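Long-range contacts in CocE/NonD family hydrolase (Staphylococcus aureus subsp. aureus COL, PDB 3III), which is probably an alpha/beta-fold hydrolase of the CocE/NonD type that cleaves ester or amide bonds, though its natural substrate is not established: residues Leu411-Ser416 / Val492-Leu497; Asp424-Ile429 / Thr454-Val459; Asn17-Gly22 / Met38-Asp43; Asn24-Asp29 / Ser100-Glu105. All coordinates share one frame; numbering follows the deposited sequence.

Contact 1 (Leu411-Ser416 / Val492-Leu497); sequences LKLWVS and VEIELL
Leu411 and Ile494 exchange both of their backbone hydrogen bonds: Leu411 N gives a nearly linear bond to Ile494 O (3.0 Å, 173° at the hydrogen), and Ile494 N returns one to Leu411 O at 2.8 Å. Two residues on, Leu413 and Val492 do the same, so these two antiparallel hydrogen-bonded pairs account for four N-H groups and four carbonyls. Lys412 and Glu493, the non-hydrogen-bonded pair between them, turn their backbone polar groups outward, and Lys412 bonds to Gln553 on the other flank of its strand. Two carbonyls also receive a CA-H, the shorter contact running from Lys412 CA to Val492 O at 3.2 Å.

The side chains of Lys412 and Glu493 share one face. They touch through their CG atoms and cross obliquely. Their charged ends do not meet, Lys412 NZ staying 5.0 Å from Glu493 OE2. A water joins them, accepting from Lys412 NZ at 2.8 Å and donating to Glu493 OE2. Each end has a direct partner elsewhere: Lys412 NZ forms a salt bridge with Asp551, and Glu493 OE1 is bonded by Asn410.

Leu411, Leu413, Val492 and Ile494 fill the other face. Leu411 CB meets Leu496 CD2 at 3.6 Å, and Leu413 CD1 touches Ile494 CD1; Ala427, Leu425 and Val513 of the facing sheet pack against this layer, as in a beta-sandwich. The chemistry thus splits by face, with the apolar side chains turned into the sandwich core and the water-bridged Lys412 and Glu493 on the partly exposed side.

Contact 2 (Asp424-Ile429 / Thr454-Val459); sequences DLFAGI and TGWLRV
Phe426 brings CD1 and CE1 to the CD1-NE1 edge of the Trp456 indole, with Phe426 CD1 3.4 Å from Trp456 CD1. The two planes are 75° apart, and the Phe426 atoms come in near the plane of the indole. Thr454 CG2 sits over one indole face, offset toward the rim, while Trp456 NE1 bonds to Glu517.

On the same face Asp424 and Arg458 lie side by side, pointing the same way. Arg458 presents NE and NH2 side-on, NE to Asp424 OD1 at 2.7 Å and NH2 to Asp424 OD2 at 2.9 Å. Both oxygens use syn lone pairs, and the two flat groups are only 18° from coplanar. The bend at chi3 of Arg458 (-75°) swings NE back toward the carboxylate. Val537 N and Thr536 OG1 also bond to OD2, which would help stabilise the negative charge.

These strands are antiparallel neighbours in the five-stranded sheet of the C-terminal beta-sandwich domain, paired through Leu425 with Leu457 and Ala427 with Gly455. Their other face looks into the core. There Leu425 CD1 presses on Val459 CG2 at 3.4 Å, tighter than usual for two carbons, and Leu457 packs on Val492 of strand 490-503.

Contact 3 (Asn17-Gly22 / Met38-Asp43); sequences NEVKAG and MIMEKD
Lys42 reaches its extended side chain across to Val19 and Lys20, and together with Val19 and Gly22 it accounts for most of the buried surface. CG of Lys42 stands anti to the backbone N (chi1 -178°), and the chain is extended beyond it, which carries NZ as far as Val19 O. On the way CB lies 3.6 Å from Lys20 O, and CD comes close to the same oxygen and to Val19 O. At the end of the chain Lys42 NZ donates to Val19 O at 3.1 Å, approaching from 43° above the carbonyl plane.

Val19 adds the apolar part. Its CG1, anti to the backbone N, touches the selenium of Met40, a selenomethionine, at 3.8 Å and also meets Lys42 CD, so this methyl packs against a buried side chain and the aliphatic part of the lysine.

Gly22 takes part through its backbone alone. Gly22 N bonds to Lys42 O in the carbonyl plane, and Lys42 N bonds to Gly22 O, each at 2.8 Å, which makes one antiparallel hydrogen-bonded pair. Glu41 CA brings its hydrogen to Gly22 O as well. The backbone angles of Gly22, with phi positive, would bring a CB too close to the carbonyl O of Ala21.

Gly22 is thus where the loop becomes strand 22-30, the edge strand of the large mixed sheet. Strand 36-47 lies beside it as the second strand, with strand 53-60 on its far side, where Asn57 and Phe59 pack against Met40.

Contact 4 (Asn24-Asp29 / Ser100-Glu105); sequences NHIVVD and SSFTPE
Asp29 and Ser101 meet through three hydrogen bonds, while Phe102, next in the chain, sends its ring back over strand 24-29. Phe102 CB points toward that strand, CG stands anti to the carbonyl carbon (chi1 -72°), and from CG the ring divides into two sides. On one side CD1 and CE1 run beneath Ile26 CD1, CE1 being the nearer at 3.8 Å, and on the other CD2 lies 4.1 Å from both Val28 CG2 and Asp29 OD1, the oxygen lying near the ring plane. CE2 comes within 4.2 Å of Val27 O. CZ, the tip, is again close to Ile26 CD1. This methyl makes a CH-pi contact, 4.0 Å from the ring centroid and 18° off the ring normal, and the two side chains reach toward each other tip to tip. Phe59 of strand 53-60 and Val16 also pack on Phe102.

The ring is carried on a type I beta turn from Ser100 to Thr103 that lies beside the edge strand of the mixed sheet. Inside the turn Ser100 OG accepts from Phe102 N, forming an ST turn, and also bonds to Asp109.

Asp29 receives Ser101, the second residue of that turn. Its OD1 accepts from Ser101 OG at 2.7 Å and from Ser101 N at 3.0 Å, the two donors coming from opposite faces of the carboxylate plane; Ser101 N also reaches OD2, at 3.2 Å and less straight. Beside the carboxylate, Ser100 CB packs on Val28 CG1 at 3.6 Å and lies against Asp29 O.

In the fold
The four contacts form two clusters on opposite sides of the chain's centre. Contacts 1 and 2 have centres 7 Å apart and belong to the C-terminal domain, with contact 2 nested inside the loop closed by contact 1; Leu497 N probably bonds to Thr454 O, joining strands 490-503 and 447-458. Contacts 3 and 4, whose centres are about 10 Å apart, share the edge of the mixed sheet, where strands 22-30 and 36-47 are neighbours. A bound nickel ion lies about 8 Å from the side chain of Asp29 and about 12 Å from that of Val19. Between the clusters the nearest atoms are about 22 Å apart, between contact 1 and contact 4.

Contact 1 (Leu411-Ser416 / Val492-Leu497)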
loop_
_atom_site.group_PDB
_atom_site.type_symbol
_atom_site.label_atom_id
_atom_site.label_comp_id
_atom_site.label_asym_id
_atom_site.label_seq_id
_atom_site.Cartn_x
_atom_site.Cartn_y
_atom_site.Cartn_z
ATOM N N LEU A 411 -8.886 -18.370 -3.297
ATOM C CA LEU A 411 -10.222 -18.890 -3.550
ATOM C C LEU A 411 -10.297 -19.511 -4.943
ATOM O O LEU A 411 -10.266 -18.786 -5.949
ATOM C CB LEU A 411 -11.262 -17.778 -3.378
ATOM C CG LEU A 411 -12.689 -18.228 -3.677
ATOM C CD1 LEU A 411 -13.078 -19.390 -2.741
ATOM C CD2 LEU A 411 -13.677 -17.012 -3.545
ATOM N N LYS A 412 -10.385 -20.853 -4.980
ATOM C CA LYS A 412 -10.504 -21.588 -6.225
ATOM C C LYS A 412 -11.975 -21.821 -6.513
ATOM O O LYS A 412 -12.703 -22.409 -5.697
ATOM C CB LYS A 412 -9.739 -22.907 -6.228
ATOM C CG LYS A 412 -9.749 -23.500 -7.672
ATOM C CD LYS A 412 -9.209 -24.920 -7.706
ATOM C CE LYS A 412 -9.060 -25.441 -9.086
ATOM N NZ LYS A 412 -8.491 -26.818 -9.000
ATOM N N LEU A 413 -12.418 -21.348 -7.669
ATOM C CA LEU A 413 -13.781 -21.583 -8.127
ATOM C C LEU A 413 -13.840 -22.200 -9.505
ATOM O O LEU A 413 -12.994 -21.914 -10.356
ATOM C CB LEU A 413 -14.613 -20.286 -8.138
ATOM C CG LEU A 413 -14.661 -19.436 -6.871
ATOM C CD1 LEU A 413 -15.230 -18.032 -7.194
ATOM C CD2 LEU A 413 -15.427 -20.150 -5.714
ATOM N N TRP A 414 -14.865 -23.013 -9.733
ATOM C CA TRP A 414 -15.254 -23.378 -11.055
ATOM C C TRP A 414 -16.504 -22.588 -11.479
ATOM O O TRP A 414 -17.513 -22.576 -10.782
ATOM C CB TRP A 414 -15.479 -24.888 -11.157
ATOM C CG TRP A 414 -14.239 -25.692 -10.906
ATOM C CD1 TRP A 414 -13.685 -26.003 -9.697
ATOM C CD2 TRP A 414 -13.445 -26.352 -11.890
ATOM N NE1 TRP A 414 -12.577 -26.793 -9.881
ATOM C CE2 TRP A 414 -12.381 -26.985 -11.212
ATOM C CE3 TRP A 414 -13.471 -26.383 -13.281
ATOM C CZ2 TRP A 414 -11.411 -27.722 -11.870
ATOM C CZ3 TRP A 414 -12.490 -27.108 -13.960
ATOM C CH2 TRP A 414 -11.464 -27.761 -13.246
ATOM N N VAL A 415 -16.424 -21.913 -12.629
ATOM C CA VAL A 415 -17.410 -20.909 -12.975
ATOM C C VAL A 415 -17.776 -20.991 -14.473
ATOM O O VAL A 415 -16.975 -21.474 -15.317
ATOM C CB VAL A 415 -16.884 -19.491 -12.651
ATOM C CG1 VAL A 415 -16.525 -19.275 -11.145
ATOM C CG2 VAL A 415 -15.705 -19.112 -13.583
ATOM N N SER A 416 -18.998 -20.544 -14.803
ATOM C CA SER A 416 -19.442 -20.354 -16.159
ATOM C C SER A 416 -20.492 -19.258 -16.219
ATOM O O SER A 416 -21.050 -18.893 -15.221
ATOM C CB SER A 416 -20.073 -21.614 -16.740
ATOM O OG SER A 416 -21.355 -21.830 -16.169
ATOM N N VAL A 492 -10.806 -21.030 -11.812
ATOM C CA VAL A 492 -10.189 -19.750 -11.504
ATOM C C VAL A 492 -9.666 -19.796 -10.096
ATOM O O VAL A 492 -10.204 -20.517 -9.237
ATOM C CB VAL A 492 -11.148 -18.564 -11.671
ATOM C CG1 VAL A 492 -11.711 -18.530 -13.169
ATOM C CG2 VAL A 492 -12.251 -18.613 -10.621
ATOM N N GLU A 493 -8.613 -19.053 -9.868
ATOM C CA GLU A 493 -8.065 -18.869 -8.520
ATOM C C GLU A 493 -7.927 -17.400 -8.273
ATOM O O GLU A 493 -7.256 -16.691 -9.045
ATOM C CB GLU A 493 -6.711 -19.539 -8.395
ATOM C CG GLU A 493 -6.841 -21.023 -8.568
ATOM C CD GLU A 493 -5.545 -21.766 -8.477
ATOM O OE1 GLU A 493 -4.634 -21.351 -7.743
ATOM O OE2 GLU A 493 -5.462 -22.828 -9.134
ATOM N N ILE A 494 -8.617 -16.951 -7.231
ATOM C CA ILE A 494 -8.726 -15.555 -6.884
ATOM C C ILE A 494 -7.800 -15.242 -5.727
ATOM O O ILE A 494 -7.853 -15.909 -4.662
ATOM C CB ILE A 494 -10.161 -15.178 -6.531
ATOM C CG1 ILE A 494 -11.086 -15.491 -7.715
ATOM C CG2 ILE A 494 -10.304 -13.679 -6.223
ATOM C CD1 ILE A 494 -12.590 -15.149 -7.432
ATOM N N GLU A 495 -6.936 -14.249 -5.950
ATOM C CA GLU A 495 -5.998 -13.721 -4.896
ATOM C C GLU A 495 -6.745 -12.874 -3.825
ATOM O O GLU A 495 -7.045 -11.704 -4.048
ATOM C CB GLU A 495 -4.890 -12.876 -5.577
ATOM C CG GLU A 495 -3.805 -12.283 -4.651
ATOM C CD GLU A 495 -2.814 -11.399 -5.406
ATOM O OE1 GLU A 495 -3.103 -11.020 -6.553
ATOM O OE2 GLU A 495 -1.702 -11.111 -4.879
ATOM N N LEU A 496 -7.042 -13.476 -2.692
ATOM C CA LEU A 496 -7.400 -12.683 -1.497
ATOM C C LEU A 496 -6.091 -12.052 -0.950
ATOM O O LEU A 496 -5.111 -12.733 -0.753
ATOM C CB LEU A 496 -8.135 -13.509 -0.423
ATOM C CG LEU A 496 -9.548 -13.982 -0.693
ATOM C CD1 LEU A 496 -10.450 -12.844 -1.093
ATOM C CD2 LEU A 496 -9.519 -15.086 -1.738
ATOM N N LEU A 497 -6.100 -10.736 -0.778
ATOM C CA LEU A 497 -4.920 -10.002 -0.410
ATOM C C LEU A 497 -4.594 -10.301 1.042
ATOM O O LEU A 497 -5.483 -10.735 1.814
ATOM C CB LEU A 497 -5.168 -8.527 -0.643
ATOM C CG LEU A 497 -5.251 -8.189 -2.153
ATOM C CD1 LEU A 497 -5.561 -6.693 -2.241
ATOM C CD2 LEU A 497 -3.974 -8.541 -2.947
HETATM O O HOH W 1 -6.021 -25.659 -8.404
#

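Contact 2 (Asp424-Ile429 / Thr454-Val459)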
loop_
_atom_site.group_PDB
_atom_site.type_symbol
_atom_site.label_atom_id
_atom_site.label_comp_id
_atom_site.label_asym_id
_atom_site.label_seq_id
_atom_site.Cartn_x
_atom_site.Cartn_y
_atom_site.Cartn_z
ATOM N N ASP A 424 -16.718 -10.658 -14.269
ATOM C CA ASP A 424 -16.001 -9.979 -13.230
ATOM C C ASP A 424 -16.445 -10.547 -11.890
ATOM O O ASP A 424 -17.602 -10.380 -11.510
ATOM C CB ASP A 424 -16.255 -8.458 -13.303
ATOM C CG ASP A 424 -15.505 -7.800 -14.475
ATOM O OD1 ASP A 424 -14.440 -8.331 -14.832
ATOM O OD2 ASP A 424 -15.930 -6.730 -14.980
ATOM N N LEU A 425 -15.489 -11.160 -11.161
ATOM C CA LEU A 425 -15.775 -11.807 -9.886
ATOM C C LEU A 425 -15.140 -10.980 -8.745
ATOM O O LEU A 425 -13.966 -10.569 -8.815
ATOM C CB LEU A 425 -15.222 -13.220 -9.849
ATOM C CG LEU A 425 -15.658 -14.262 -10.899
ATOM C CD1 LEU A 425 -14.840 -15.582 -10.778
ATOM C CD2 LEU A 425 -17.101 -14.547 -10.735
ATOM N N PHE A 426 -15.961 -10.734 -7.738
ATOM C CA PHE A 426 -15.615 -9.965 -6.570
ATOM C C PHE A 426 -15.695 -10.935 -5.411
ATOM O O PHE A 426 -16.735 -11.526 -5.156
ATOM C CB PHE A 426 -16.622 -8.836 -6.374
ATOM C CG PHE A 426 -16.562 -7.749 -7.456
ATOM C CD1 PHE A 426 -16.027 -6.529 -7.187
ATOM C CD2 PHE A 426 -17.061 -7.975 -8.736
ATOM C CE1 PHE A 426 -15.922 -5.509 -8.169
ATOM C CE2 PHE A 426 -17.004 -6.953 -9.719
ATOM C CZ PHE A 426 -16.463 -5.722 -9.448
ATOM N N ALA A 427 -14.567 -11.163 -4.769
ATOM C CA ALA A 427 -14.486 -12.048 -3.605
ATOM C C ALA A 427 -14.240 -11.278 -2.349
ATOM O O ALA A 427 -13.562 -10.223 -2.326
ATOM C CB ALA A 427 -13.429 -13.069 -3.789
ATOM N N GLY A 428 -14.793 -11.812 -1.259
ATOM C CA GLY A 428 -14.535 -11.304 0.033
ATOM C C GLY A 428 -14.529 -12.333 1.136
ATOM O O GLY A 428 -15.205 -13.373 1.049
ATOM N N ILE A 429 -13.700 -12.062 2.149
ATOM C CA ILE A 429 -13.693 -12.841 3.388
ATOM C C ILE A 429 -14.228 -11.948 4.488
ATOM O O ILE A 429 -13.746 -10.801 4.656
ATOM C CB ILE A 429 -12.280 -13.272 3.774
ATOM C CG1 ILE A 429 -11.618 -13.990 2.599
ATOM C CG2 ILE A 429 -12.291 -14.183 5.108
ATOM C CD1 ILE A 429 -12.398 -15.278 2.128
ATOM N N THR A 454 -10.156 -8.984 0.798
ATOM C CA THR A 454 -10.807 -8.733 -0.451
ATOM C C THR A 454 -9.934 -9.250 -1.605
ATOM O O THR A 454 -8.641 -9.190 -1.589
ATOM C CB THR A 454 -11.104 -7.220 -0.523
ATOM O OG1 THR A 454 -11.831 -6.841 0.673
ATOM C CG2 THR A 454 -11.943 -6.799 -1.782
ATOM N N GLY A 455 -10.611 -9.679 -2.670
ATOM C CA GLY A 455 -9.935 -9.957 -3.944
ATOM C C GLY A 455 -10.854 -9.859 -5.161
ATOM O O GLY A 455 -12.069 -9.862 -5.021
ATOM N N TRP A 456 -10.255 -9.796 -6.346
ATOM C CA TRP A 456 -10.977 -9.596 -7.613
ATOM C C TRP A 456 -10.394 -10.408 -8.758
ATOM O O TRP A 456 -9.173 -10.612 -8.837
ATOM C CB TRP A 456 -10.876 -8.144 -8.041
ATOM C CG TRP A 456 -11.373 -7.118 -7.085
ATOM C CD1 TRP A 456 -12.602 -6.500 -7.118
ATOM C CD2 TRP A 456 -10.642 -6.489 -6.041
ATOM N NE1 TRP A 456 -12.693 -5.582 -6.120
ATOM C CE2 TRP A 456 -11.501 -5.529 -5.452
ATOM C CE3 TRP A 456 -9.349 -6.643 -5.535
ATOM C CZ2 TRP A 456 -11.103 -4.725 -4.363
ATOM C CZ3 TRP A 456 -8.967 -5.878 -4.453
ATOM C CH2 TRP A 456 -9.858 -4.910 -3.885
ATOM N N LEU A 457 -11.224 -10.824 -9.706
ATOM C CA LEU A 457 -10.684 -11.366 -10.938
ATOM C C LEU A 457 -11.648 -11.220 -12.125
ATOM O O LEU A 457 -12.792 -11.551 -12.018
ATOM C CB LEU A 457 -10.381 -12.849 -10.773
ATOM C CG LEU A 457 -9.714 -13.539 -11.985
ATOM C CD1 LEU A 457 -8.271 -12.977 -12.203
ATOM C CD2 LEU A 457 -9.727 -15.082 -11.827
ATOM N N ARG A 458 -11.125 -10.785 -13.257
ATOM C CA ARG A 458 -11.821 -10.862 -14.535
ATOM C C ARG A 458 -11.421 -12.217 -15.131
ATOM O O ARG A 458 -10.228 -12.564 -15.295
ATOM C CB ARG A 458 -11.452 -9.662 -15.401
ATOM C CG ARG A 458 -12.095 -9.665 -16.801
ATOM C CD ARG A 458 -11.988 -8.301 -17.445
ATOM N NE ARG A 458 -12.944 -7.370 -16.855
ATOM C CZ ARG A 458 -13.100 -6.111 -17.216
ATOM N NH1 ARG A 458 -12.373 -5.572 -18.177
ATOM N NH2 ARG A 458 -13.992 -5.372 -16.590
ATOM N N VAL A 459 -12.428 -13.046 -15.362
ATOM C CA VAL A 459 -12.186 -14.457 -15.682
ATOM C C VAL A 459 -11.430 -14.656 -17.006
ATOM O O VAL A 459 -10.643 -15.586 -17.139
ATOM C CB VAL A 459 -13.528 -15.260 -15.562
ATOM C CG1 VAL A 459 -13.410 -16.702 -16.086
ATOM C CG2 VAL A 459 -13.992 -15.222 -14.080
#

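Contact 3 (Asn17-Gly22 / Met38-Asp43)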
loop_
_atom_site.group_PDB
_atom_site.type_symbol
_atom_site.label_atom_id
_atom_site.label_comp_id
_atom_site.label_asym_id
_atom_site.label_seq_id
_atom_site.Cartn_x
_atom_site.Cartn_y
_atom_site.Cartn_z
ATOM N N ASN A 17 3.639 29.733 5.403
ATOM C CA ASN A 17 3.319 30.454 4.191
ATOM C C ASN A 17 4.111 31.771 4.054
ATOM O O ASN A 17 4.059 32.415 3.018
ATOM C CB ASN A 17 1.784 30.682 4.093
ATOM C CG ASN A 17 0.992 29.365 3.899
ATOM O OD1 ASN A 17 1.527 28.381 3.387
ATOM N ND2 ASN A 17 -0.282 29.354 4.304
ATOM N N GLU A 18 4.864 32.172 5.074
ATOM C CA GLU A 18 5.631 33.414 4.970
ATOM C C GLU A 18 7.140 33.270 4.641
ATOM O O GLU A 18 7.819 34.266 4.359
ATOM C CB GLU A 18 5.419 34.232 6.225
ATOM C CG GLU A 18 4.037 34.927 6.202
ATOM C CD GLU A 18 3.442 35.118 7.586
ATOM O OE1 GLU A 18 4.193 34.865 8.564
ATOM O OE2 GLU A 18 2.239 35.515 7.687
ATOM N N VAL A 19 7.628 32.039 4.621
ATOM C CA VAL A 19 9.021 31.749 4.318
ATOM C C VAL A 19 9.320 32.048 2.826
ATOM O O VAL A 19 8.538 31.731 1.931
ATOM C CB VAL A 19 9.332 30.297 4.680
ATOM C CG1 VAL A 19 10.753 29.949 4.370
ATOM C CG2 VAL A 19 9.065 30.067 6.181
ATOM N N LYS A 20 10.468 32.638 2.557
ATOM C CA LYS A 20 10.820 33.005 1.189
ATOM C C LYS A 20 11.996 32.159 0.726
ATOM O O LYS A 20 12.613 31.473 1.526
ATOM C CB LYS A 20 11.098 34.511 1.125
ATOM C CG LYS A 20 9.811 35.406 1.367
ATOM C CD LYS A 20 8.718 35.216 0.256
ATOM C CE LYS A 20 7.282 35.703 0.675
ATOM N NZ LYS A 20 6.239 35.753 -0.459
ATOM N N ALA A 21 12.292 32.207 -0.572
ATOM C CA ALA A 21 13.375 31.416 -1.162
ATOM C C ALA A 21 14.679 31.752 -0.485
ATOM O O ALA A 21 14.877 32.866 -0.052
ATOM C CB ALA A 21 13.477 31.642 -2.633
ATOM N N GLY A 22 15.559 30.760 -0.382
ATOM C CA GLY A 22 16.874 30.974 0.202
ATOM C C GLY A 22 17.000 30.363 1.578
ATOM O O GLY A 22 16.196 29.513 1.994
HETATM N N MSE A 38 15.824 25.908 13.653
HETATM C CA MSE A 38 16.582 25.237 12.685
HETATM C C MSE A 38 16.677 26.155 11.493
HETATM O O MSE A 38 16.043 27.223 11.472
HETATM C CB MSE A 38 15.921 23.911 12.305
HETATM C CG MSE A 38 14.600 24.044 11.589
HETATM SE SE MSE A 38 13.816 22.209 11.397
HETATM C CE MSE A 38 13.369 21.832 13.356
ATOM N N ILE A 39 17.443 25.705 10.507
ATOM C CA ILE A 39 17.540 26.334 9.209
ATOM C C ILE A 39 16.643 25.629 8.205
ATOM O O ILE A 39 16.568 24.409 8.162
ATOM C CB ILE A 39 18.989 26.331 8.718
ATOM C CG1 ILE A 39 19.806 27.354 9.508
ATOM C CG2 ILE A 39 19.055 26.566 7.211
ATOM C CD1 ILE A 39 21.329 27.283 9.234
HETATM N N MSE A 40 15.905 26.405 7.418
HETATM C CA MSE A 40 15.245 25.901 6.231
HETATM C C MSE A 40 15.752 26.674 4.997
HETATM O O MSE A 40 15.635 27.932 4.915
HETATM C CB MSE A 40 13.728 26.039 6.368
HETATM C CG MSE A 40 12.974 25.474 5.157
HETATM SE SE MSE A 40 11.159 26.209 5.076
HETATM C CE MSE A 40 10.493 25.128 3.556
ATOM N N GLU A 41 16.336 25.938 4.065
ATOM C CA GLU A 41 16.694 26.471 2.756
ATOM C C GLU A 41 15.543 26.126 1.861
ATOM O O GLU A 41 15.180 24.953 1.705
ATOM C CB GLU A 41 18.004 25.849 2.216
ATOM C CG GLU A 41 19.154 25.982 3.163
ATOM C CD GLU A 41 20.539 25.609 2.566
ATOM O OE1 GLU A 41 20.714 25.615 1.318
ATOM O OE2 GLU A 41 21.442 25.347 3.391
ATOM N N LYS A 42 14.883 27.152 1.354
ATOM C CA LYS A 42 13.723 26.960 0.537
ATOM C C LYS A 42 14.040 27.214 -0.938
ATOM O O LYS A 42 14.690 28.229 -1.300
ATOM C CB LYS A 42 12.613 27.887 1.005
ATOM C CG LYS A 42 11.335 27.727 0.246
ATOM C CD LYS A 42 10.224 28.583 0.798
ATOM C CE LYS A 42 9.022 28.431 -0.121
ATOM N NZ LYS A 42 7.868 29.142 0.412
ATOM N N ASP A 43 13.522 26.329 -1.781
ATOM C CA ASP A 43 13.690 26.440 -3.230
ATOM C C ASP A 43 15.100 26.289 -3.752
ATOM O O ASP A 43 15.385 26.830 -4.803
ATOM C CB ASP A 43 13.135 27.754 -3.795
ATOM C CG ASP A 43 11.620 27.797 -3.806
ATOM O OD1 ASP A 43 10.953 26.720 -3.795
ATOM O OD2 ASP A 43 11.084 28.930 -3.872
#

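Contact 4 (Asn24-Asp29 / Ser100-Glu105)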
loop_
_atom_site.group_PDB
_atom_site.type_symbol
_atom_site.label_atom_id
_atom_site.label_comp_id
_atom_site.label_asym_id
_atom_site.label_seq_id
_atom_site.Cartn_x
_atom_site.Cartn_y
_atom_site.Cartn_z
ATOM N N ASN A 24 16.818 30.335 5.463
ATOM C CA ASN A 24 15.977 30.932 6.479
ATOM C C ASN A 24 16.289 30.310 7.840
ATOM O O ASN A 24 16.537 29.098 7.934
ATOM C CB ASN A 24 14.502 30.646 6.168
ATOM C CG ASN A 24 14.073 31.232 4.851
ATOM O OD1 ASN A 24 13.838 32.428 4.790
ATOM N ND2 ASN A 24 13.939 30.399 3.801
ATOM N N HIS A 25 16.278 31.140 8.878
ATOM C CA HIS A 25 16.244 30.624 10.235
ATOM C C HIS A 25 14.823 30.614 10.666
ATOM O O HIS A 25 14.178 31.654 10.666
ATOM C CB HIS A 25 17.083 31.468 11.140
ATOM C CG HIS A 25 18.531 31.380 10.823
ATOM N ND1 HIS A 25 19.387 30.526 11.482
ATOM C CD2 HIS A 25 19.279 32.028 9.896
ATOM C CE1 HIS A 25 20.609 30.659 10.987
ATOM N NE2 HIS A 25 20.571 31.567 10.027
ATOM N N ILE A 26 14.303 29.435 10.972
ATOM C CA ILE A 26 12.910 29.282 11.295
ATOM C C ILE A 26 12.759 28.610 12.657
ATOM O O ILE A 26 13.731 28.088 13.207
ATOM C CB ILE A 26 12.184 28.473 10.198
ATOM C CG1 ILE A 26 12.615 27.021 10.241
ATOM C CG2 ILE A 26 12.479 29.103 8.819
ATOM C CD1 ILE A 26 11.650 26.032 9.548
ATOM N N VAL A 27 11.540 28.662 13.178
ATOM C CA VAL A 27 11.153 27.975 14.411
ATOM C C VAL A 27 9.949 27.076 14.042
ATOM O O VAL A 27 8.920 27.584 13.577
ATOM C CB VAL A 27 10.784 28.991 15.525
ATOM C CG1 VAL A 27 10.271 28.328 16.785
ATOM C CG2 VAL A 27 11.985 29.929 15.857
ATOM N N VAL A 28 10.065 25.787 14.330
ATOM C CA VAL A 28 9.101 24.748 13.911
ATOM C C VAL A 28 8.250 24.396 15.119
ATOM O O VAL A 28 8.767 24.288 16.219
ATOM C CB VAL A 28 9.838 23.464 13.331
ATOM C CG1 VAL A 28 8.834 22.246 13.095
ATOM C CG2 VAL A 28 10.577 23.808 12.054
ATOM N N ASP A 29 6.956 24.203 14.884
ATOM C CA ASP A 29 6.025 23.735 15.908
ATOM C C ASP A 29 6.142 22.209 15.996
ATOM O O ASP A 29 5.332 21.479 15.463
ATOM C CB ASP A 29 4.589 24.157 15.592
ATOM C CG ASP A 29 4.170 23.846 14.120
ATOM O OD1 ASP A 29 4.959 23.883 13.159
ATOM O OD2 ASP A 29 3.046 23.513 13.930
ATOM N N SER A 100 4.052 18.774 12.578
ATOM C CA SER A 100 4.305 20.188 12.475
ATOM C C SER A 100 3.704 20.769 11.178
ATOM O O SER A 100 3.391 20.079 10.216
ATOM C CB SER A 100 5.772 20.506 12.472
ATOM O OG SER A 100 6.365 20.091 11.268
ATOM N N SER A 101 3.636 22.082 11.137
ATOM C CA SER A 101 3.125 22.766 9.952
ATOM C C SER A 101 4.102 22.714 8.752
ATOM O O SER A 101 3.800 23.229 7.643
ATOM C CB SER A 101 2.713 24.178 10.364
ATOM O OG SER A 101 3.841 24.881 10.875
ATOM N N PHE A 102 5.283 22.118 8.948
ATOM C CA PHE A 102 6.314 22.049 7.890
ATOM C C PHE A 102 6.426 20.607 7.321
ATOM O O PHE A 102 7.495 20.173 6.871
ATOM C CB PHE A 102 7.647 22.536 8.443
ATOM C CG PHE A 102 7.703 24.043 8.678
ATOM C CD1 PHE A 102 8.158 24.881 7.693
ATOM C CD2 PHE A 102 7.261 24.591 9.863
ATOM C CE1 PHE A 102 8.202 26.246 7.886
ATOM C CE2 PHE A 102 7.297 25.959 10.066
ATOM C CZ PHE A 102 7.749 26.788 9.088
ATOM N N THR A 103 5.320 19.876 7.379
ATOM C CA THR A 103 5.235 18.491 6.965
ATOM C C THR A 103 4.102 18.309 5.923
ATOM O O THR A 103 2.950 18.151 6.287
ATOM C CB THR A 103 4.902 17.575 8.145
ATOM O OG1 THR A 103 5.762 17.853 9.256
ATOM C CG2 THR A 103 5.036 16.114 7.742
ATOM N N PRO A 104 4.448 18.338 4.619
ATOM C CA PRO A 104 3.509 17.926 3.608
ATOM C C PRO A 104 3.071 16.502 3.912
ATOM O O PRO A 104 3.841 15.691 4.419
ATOM C CB PRO A 104 4.308 18.005 2.293
ATOM C CG PRO A 104 5.464 19.016 2.621
ATOM C CD PRO A 104 5.772 18.702 4.064
ATOM N N GLU A 105 1.831 16.201 3.573
ATOM C CA GLU A 105 1.219 14.938 3.975
ATOM C C GLU A 105 2.076 13.743 3.640
ATOM O O GLU A 105 2.531 13.594 2.531
ATOM C CB GLU A 105 -0.148 14.801 3.302
ATOM C CG GLU A 105 -1.251 15.664 4.008
ATOM C CD GLU A 105 -1.398 17.159 3.556
ATOM O OE1 GLU A 105 -0.493 17.762 2.887
ATOM O OE2 GLU A 105 -2.478 17.715 3.904
#